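Local coordinates for protein OLD nuclease (Thermus scotoductus, PDB 6P74) that degrades linear and supercoiled double-stranded DNA from 5' to 3' with divalent metal ions, and hydrolyses ATP in a DNA-stimulated manner, at residues L5-F10 and E14-P19; D60-N63 and T67-I70. All coordinates share one frame; numbering follows the deposited sequence.

Contact 1 comes first along the chain and closes before contact 2 opens; their centres lie about 13 Å apart, both in the N-terminal part of the ATPase domain. Contact 1 pairs strands 2-10 and 13-19 as a hairpin, while contact 2 folds the loop after helix 34-45 back on itself just ahead of strand 70-76. That strand lies beside 2-10 in the same antiparallel sheet. Polar links join the two contacts, among them a probable hydrogen bond from Asn-9 ND2 to Ala-69 O at 3.0 Å and a salt bridge between Glu-14 OE1 and Arg-68 NH1. The loop leading into strand 70-76 is thus tied to the turn end of the hairpin.

Contact 1: L5-F10 and E14-P19; sequences LQVKNF and EDIDLP
Leu-5 and Leu-18 exchange two backbone hydrogen bonds, and their side chains run side by side with the CD2 methyls 4.1 Å apart. Leu-5 also packs on Ile-37 of helix 34-45. On the other face, Gln-6 lays its CG against the carboxylate of Asp-17, 3.7 Å from OD1, with amide and carboxylate planes turned 38° from each other. Gln-6 NE2 also comes to 3.7 Å from Asp-17 OD2, but the stronger polar partners lie outside the pair: Gln-6 OE1 bonds His-75, and Asp-17 OD2 pairs with Arg-4.

Val-7 returns to the helix-facing side. Its N donates to Ile-16 O at 3.1 Å, whereas the reverse bond from Ile-16 N is bent and weak. With chi1 at 56°, Ile-16 holds CG1 between its own N and carbonyl carbon, which brings that atom to 3.7 Å from Val-7 CB. Lys-8 runs alongside Asp-15, bent at its end, and the salt bridge from NZ to OD2 is long at 3.9 Å. At Asn-9 the chain turns a corner, and its N donates to Glu-14 O at 2.9 Å.

Asn-9 and Phe-10 together face Leu-13, a G1 beta bulge beside the turn of an antiparallel beta hairpin, whose apolar face packs on the helix following the Walker A P-loop.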
loop_
_atom_site.group_PDB
_atom_site.type_symbol
_atom_site.label_atom_id
_atom_site.label_comp_id
_atom_site.label_asym_id
_atom_site.label_seq_id
_atom_site.Cartn_x
_atom_site.Cartn_y
_atom_site.Cartn_z
ATOM N N LEU A 5 -9.344 -20.443 0.315
ATOM C CA LEU A 5 -9.546 -19.005 0.408
ATOM C C LEU A 5 -10.653 -18.634 -0.567
ATOM O O LEU A 5 -10.620 -19.053 -1.728
ATOM C CB LEU A 5 -8.285 -18.199 0.095
ATOM C CG LEU A 5 -8.494 -16.693 -0.092
ATOM C CD1 LEU A 5 -8.743 -16.038 1.240
ATOM C CD2 LEU A 5 -7.294 -16.082 -0.754
ATOM N N GLN A 6 -11.628 -17.854 -0.106
ATOM C CA GLN A 6 -12.651 -17.294 -0.985
ATOM C C GLN A 6 -12.644 -15.784 -0.841
ATOM O O GLN A 6 -12.616 -15.263 0.278
ATOM C CB GLN A 6 -14.036 -17.846 -0.681
ATOM C CG GLN A 6 -14.185 -19.300 -1.053
ATOM C CD GLN A 6 -15.335 -19.984 -0.330
ATOM O OE1 GLN A 6 -15.348 -20.092 0.905
ATOM N NE2 GLN A 6 -16.312 -20.454 -1.098
ATOM N N VAL A 7 -12.642 -15.081 -1.969
ATOM C CA VAL A 7 -12.613 -13.629 -1.961
ATOM C C VAL A 7 -13.661 -13.119 -2.932
ATOM O O VAL A 7 -13.717 -13.560 -4.084
ATOM C CB VAL A 7 -11.220 -13.088 -2.323
ATOM C CG1 VAL A 7 -11.198 -11.583 -2.223
ATOM C CG2 VAL A 7 -10.178 -13.683 -1.404
ATOM N N LYS A 8 -14.497 -12.197 -2.468
ATOM C CA LYS A 8 -15.527 -11.603 -3.305
ATOM C C LYS A 8 -15.466 -10.096 -3.144
ATOM O O LYS A 8 -15.620 -9.583 -2.030
ATOM C CB LYS A 8 -16.923 -12.123 -2.936
ATOM C CG LYS A 8 -17.090 -13.625 -3.063
ATOM C CD LYS A 8 -18.555 -14.029 -2.911
ATOM C CE LYS A 8 -18.771 -15.492 -3.304
ATOM N NZ LYS A 8 -20.135 -15.754 -3.870
ATOM N N ASN A 9 -15.224 -9.393 -4.248
ATOM C CA ASN A 9 -15.379 -7.947 -4.322
ATOM C C ASN A 9 -14.256 -7.179 -3.629
ATOM O O ASN A 9 -14.433 -6.001 -3.272
ATOM C CB ASN A 9 -16.743 -7.525 -3.758
ATOM C CG ASN A 9 -17.899 -8.053 -4.591
ATOM O OD1 ASN A 9 -17.856 -8.013 -5.820
ATOM N ND2 ASN A 9 -18.932 -8.556 -3.929
ATOM N N PHE A 10 -13.085 -7.795 -3.447
ATOM C CA PHE A 10 -11.970 -7.158 -2.754
ATOM C C PHE A 10 -10.918 -6.720 -3.781
ATOM O O PHE A 10 -10.232 -7.557 -4.375
ATOM C CB PHE A 10 -11.382 -8.100 -1.706
ATOM C CG PHE A 10 -10.184 -7.542 -1.008
ATOM C CD1 PHE A 10 -10.286 -6.377 -0.256
ATOM C CD2 PHE A 10 -8.947 -8.166 -1.117
ATOM C CE1 PHE A 10 -9.183 -5.846 0.376
ATOM C CE2 PHE A 10 -7.840 -7.645 -0.480
ATOM C CZ PHE A 10 -7.958 -6.484 0.270
ATOM N N GLU A 14 -12.876 -10.060 -8.010
ATOM C CA GLU A 14 -14.334 -10.043 -8.016
ATOM C C GLU A 14 -14.895 -11.288 -7.349
ATOM O O GLU A 14 -15.767 -11.195 -6.472
ATOM C CB GLU A 14 -14.862 -9.912 -9.437
ATOM C CG GLU A 14 -16.364 -10.095 -9.541
ATOM C CD GLU A 14 -16.958 -9.438 -10.774
ATOM O OE1 GLU A 14 -18.028 -8.806 -10.639
ATOM O OE2 GLU A 14 -16.364 -9.546 -11.872
ATOM N N ASP A 15 -14.391 -12.460 -7.734
ATOM C CA ASP A 15 -14.862 -13.724 -7.173
ATOM C C ASP A 15 -13.683 -14.652 -7.453
ATOM O O ASP A 15 -13.171 -14.681 -8.578
ATOM C CB ASP A 15 -16.228 -14.089 -7.751
ATOM C CG ASP A 15 -16.815 -15.345 -7.119
ATOM O OD1 ASP A 15 -16.052 -16.137 -6.531
ATOM O OD2 ASP A 15 -18.046 -15.542 -7.204
ATOM N N ILE A 16 -13.256 -15.412 -6.443
ATOM C CA ILE A 16 -12.162 -16.359 -6.606
ATOM C C ILE A 16 -12.304 -17.355 -5.470
ATOM O O ILE A 16 -12.795 -17.041 -4.383
ATOM C CB ILE A 16 -10.706 -15.839 -6.651
ATOM C CG1 ILE A 16 -10.420 -15.036 -5.388
ATOM C CG2 ILE A 16 -10.480 -15.009 -7.911
ATOM C CD1 ILE A 16 -8.979 -15.068 -4.945
ATOM N N ASP A 17 -11.812 -18.559 -5.728
ATOM C CA ASP A 17 -11.906 -19.659 -4.780
ATOM C C ASP A 17 -10.727 -20.590 -5.042
ATOM O O ASP A 17 -10.683 -21.246 -6.087
ATOM C CB ASP A 17 -13.248 -20.367 -4.963
ATOM C CG ASP A 17 -13.469 -21.485 -3.971
ATOM O OD1 ASP A 17 -12.541 -21.799 -3.177
ATOM O OD2 ASP A 17 -14.586 -22.055 -4.001
ATOM N N LEU A 18 -9.764 -20.652 -4.125
ATOM C CA LEU A 18 -8.677 -21.572 -4.432
ATOM C C LEU A 18 -8.322 -22.450 -3.246
ATOM O O LEU A 18 -8.409 -22.021 -2.090
ATOM C CB LEU A 18 -7.414 -20.828 -4.901
ATOM C CG LEU A 18 -6.725 -19.922 -3.896
ATOM C CD1 LEU A 18 -5.205 -19.998 -4.079
ATOM C CD2 LEU A 18 -7.220 -18.516 -4.105
ATOM N N PRO A 19 -7.908 -23.686 -3.504
ATOM C CA PRO A 19 -7.377 -24.515 -2.417
ATOM C C PRO A 19 -6.012 -24.018 -1.989
ATOM O O PRO A 19 -5.279 -23.384 -2.758
ATOM C CB PRO A 19 -7.281 -25.911 -3.035
ATOM C CG PRO A 19 -7.087 -25.623 -4.542
ATOM C CD PRO A 19 -7.933 -24.393 -4.802
#

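Contact 2: D60-N63 and T67-I70; sequences DFIN and TRAI
The CD1 methyl of Ile-70 points down onto the face of the Phe-61 ring, the central contact of a loop that folds back on itself between helix 34-45 and strand 70-76 of the ATPase domain. Neither segment is regular helix or strand until Ile-70, where the chain enters the sheet.

The apolar part is a CH-pi contact. Ile-70 CD1 stands 3.6 Å from the centroid of the Phe-61 ring and only 6° off the ring normal, so the methyl sits almost exactly over the middle of the face. The two side chains cross at about a right angle. In Ile-70, CG1 lies beside the backbone N (chi1 -65°) and the chain then runs on extended, which carries CD1 out to the ring. The same methyl also comes within 3.5 Å of Asp-60 O. Phe-10 of the hairpin packs against Ile-70 as well.

No hydrogen bond joins 60-63 to 67-70. Arg-68 O approaches the edge of the Phe-61 ring, near its plane, and lies 3.2 Å from both CD2 and CE2, facing the bond between them. Asp-60 turns its carboxylate elsewhere, with OD1 in a salt bridge to Arg-11 and OD2 accepting from Arg-56 N.

Arg-68 supplies the remaining packing. Its chain is extended from CG to NE and passes across Ile-62, with CD 3.4 Å from Ile-62 CG2. NH1 comes obliquely against both CG2 and CD1 of Ile-62, 3.2 Å from CD1. The salt bridge to Glu-14 of the hairpin probably offsets the charge. Over one face of the guanidinium, toward its rim, lies Asn-63 ND2, 4.1 Å from Arg-68 NH1, with the amide plane turned 71° from the guanidinium.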
loop_
_atom_site.group_PDB
_atom_site.type_symbol
_atom_site.label_atom_id
_atom_site.label_comp_id
_atom_site.label_asym_id
_atom_site.label_seq_id
_atom_site.Cartn_x
_atom_site.Cartn_y
_atom_site.Cartn_z
ATOM N N ASP A 60 -10.758 -0.267 -1.399
ATOM C CA ASP A 60 -10.667 -1.719 -1.321
ATOM C C ASP A 60 -11.844 -2.443 -1.966
ATOM O O ASP A 60 -11.783 -3.664 -2.133
ATOM C CB ASP A 60 -10.517 -2.152 0.143
ATOM C CG ASP A 60 -9.109 -1.901 0.680
ATOM O OD1 ASP A 60 -8.191 -1.643 -0.143
ATOM O OD2 ASP A 60 -8.917 -1.961 1.919
ATOM N N PHE A 61 -12.899 -1.731 -2.340
ATOM C CA PHE A 61 -14.014 -2.342 -3.048
ATOM C C PHE A 61 -13.724 -2.413 -4.539
ATOM O O PHE A 61 -13.059 -1.534 -5.099
ATOM C CB PHE A 61 -15.294 -1.536 -2.832
ATOM C CG PHE A 61 -15.787 -1.546 -1.422
ATOM C CD1 PHE A 61 -15.237 -0.696 -0.475
ATOM C CD2 PHE A 61 -16.815 -2.395 -1.043
ATOM C CE1 PHE A 61 -15.700 -0.696 0.831
ATOM C CE2 PHE A 61 -17.288 -2.401 0.265
ATOM C CZ PHE A 61 -16.730 -1.552 1.204
ATOM N N ILE A 62 -14.246 -3.458 -5.190
ATOM C CA ILE A 62 -14.198 -3.513 -6.648
ATOM C C ILE A 62 -14.739 -2.215 -7.226
ATOM O O ILE A 62 -15.782 -1.716 -6.797
ATOM C CB ILE A 62 -15.013 -4.696 -7.192
ATOM C CG1 ILE A 62 -14.842 -4.835 -8.683
ATOM C CG2 ILE A 62 -16.484 -4.487 -6.922
ATOM C CD1 ILE A 62 -15.369 -6.155 -9.187
ATOM N N ASN A 63 -14.041 -1.676 -8.228
ATOM C CA ASN A 63 -14.464 -0.455 -8.932
ATOM C C ASN A 63 -14.737 0.707 -7.971
ATOM O O ASN A 63 -15.417 1.678 -8.340
ATOM C CB ASN A 63 -15.707 -0.702 -9.801
ATOM C CG ASN A 63 -15.669 -2.033 -10.525
ATOM O OD1 ASN A 63 -14.669 -2.389 -11.152
ATOM N ND2 ASN A 63 -16.768 -2.781 -10.440
ATOM N N THR A 67 -21.494 -0.473 -3.104
ATOM C CA THR A 67 -22.783 -1.151 -3.101
ATOM C C THR A 67 -22.624 -2.658 -3.103
ATOM O O THR A 67 -23.630 -3.372 -3.032
ATOM C CB THR A 67 -23.626 -0.744 -4.305
ATOM O OG1 THR A 67 -23.876 0.670 -4.257
ATOM C CG2 THR A 67 -24.938 -1.518 -4.326
ATOM N N ARG A 68 -21.394 -3.145 -3.203
ATOM C CA ARG A 68 -21.079 -4.557 -3.095
ATOM C C ARG A 68 -20.359 -4.814 -1.781
ATOM O O ARG A 68 -19.638 -3.954 -1.270
ATOM C CB ARG A 68 -20.201 -5.014 -4.255
ATOM C CG ARG A 68 -20.803 -4.797 -5.612
ATOM C CD ARG A 68 -19.815 -5.224 -6.654
ATOM N NE ARG A 68 -20.358 -5.130 -7.997
ATOM C CZ ARG A 68 -19.729 -5.588 -9.069
ATOM N NH1 ARG A 68 -18.545 -6.167 -8.925
ATOM N NH2 ARG A 68 -20.280 -5.474 -10.272
ATOM N N ALA A 69 -20.543 -6.005 -1.241
ATOM C CA ALA A 69 -19.929 -6.369 0.024
ATOM C C ALA A 69 -18.620 -7.102 -0.234
ATOM O O ALA A 69 -18.585 -8.076 -0.992
ATOM C CB ALA A 69 -20.870 -7.239 0.856
ATOM N N ILE A 70 -17.548 -6.626 0.394
ATOM C CA ILE A 70 -16.310 -7.389 0.444
ATOM C C ILE A 70 -16.504 -8.612 1.336
ATOM O O ILE A 70 -17.047 -8.512 2.445
ATOM C CB ILE A 70 -15.165 -6.502 0.949
ATOM C CG1 ILE A 70 -14.887 -5.386 -0.065
ATOM C CG2 ILE A 70 -13.928 -7.342 1.232
ATOM C CD1 ILE A 70 -14.014 -4.247 0.470
#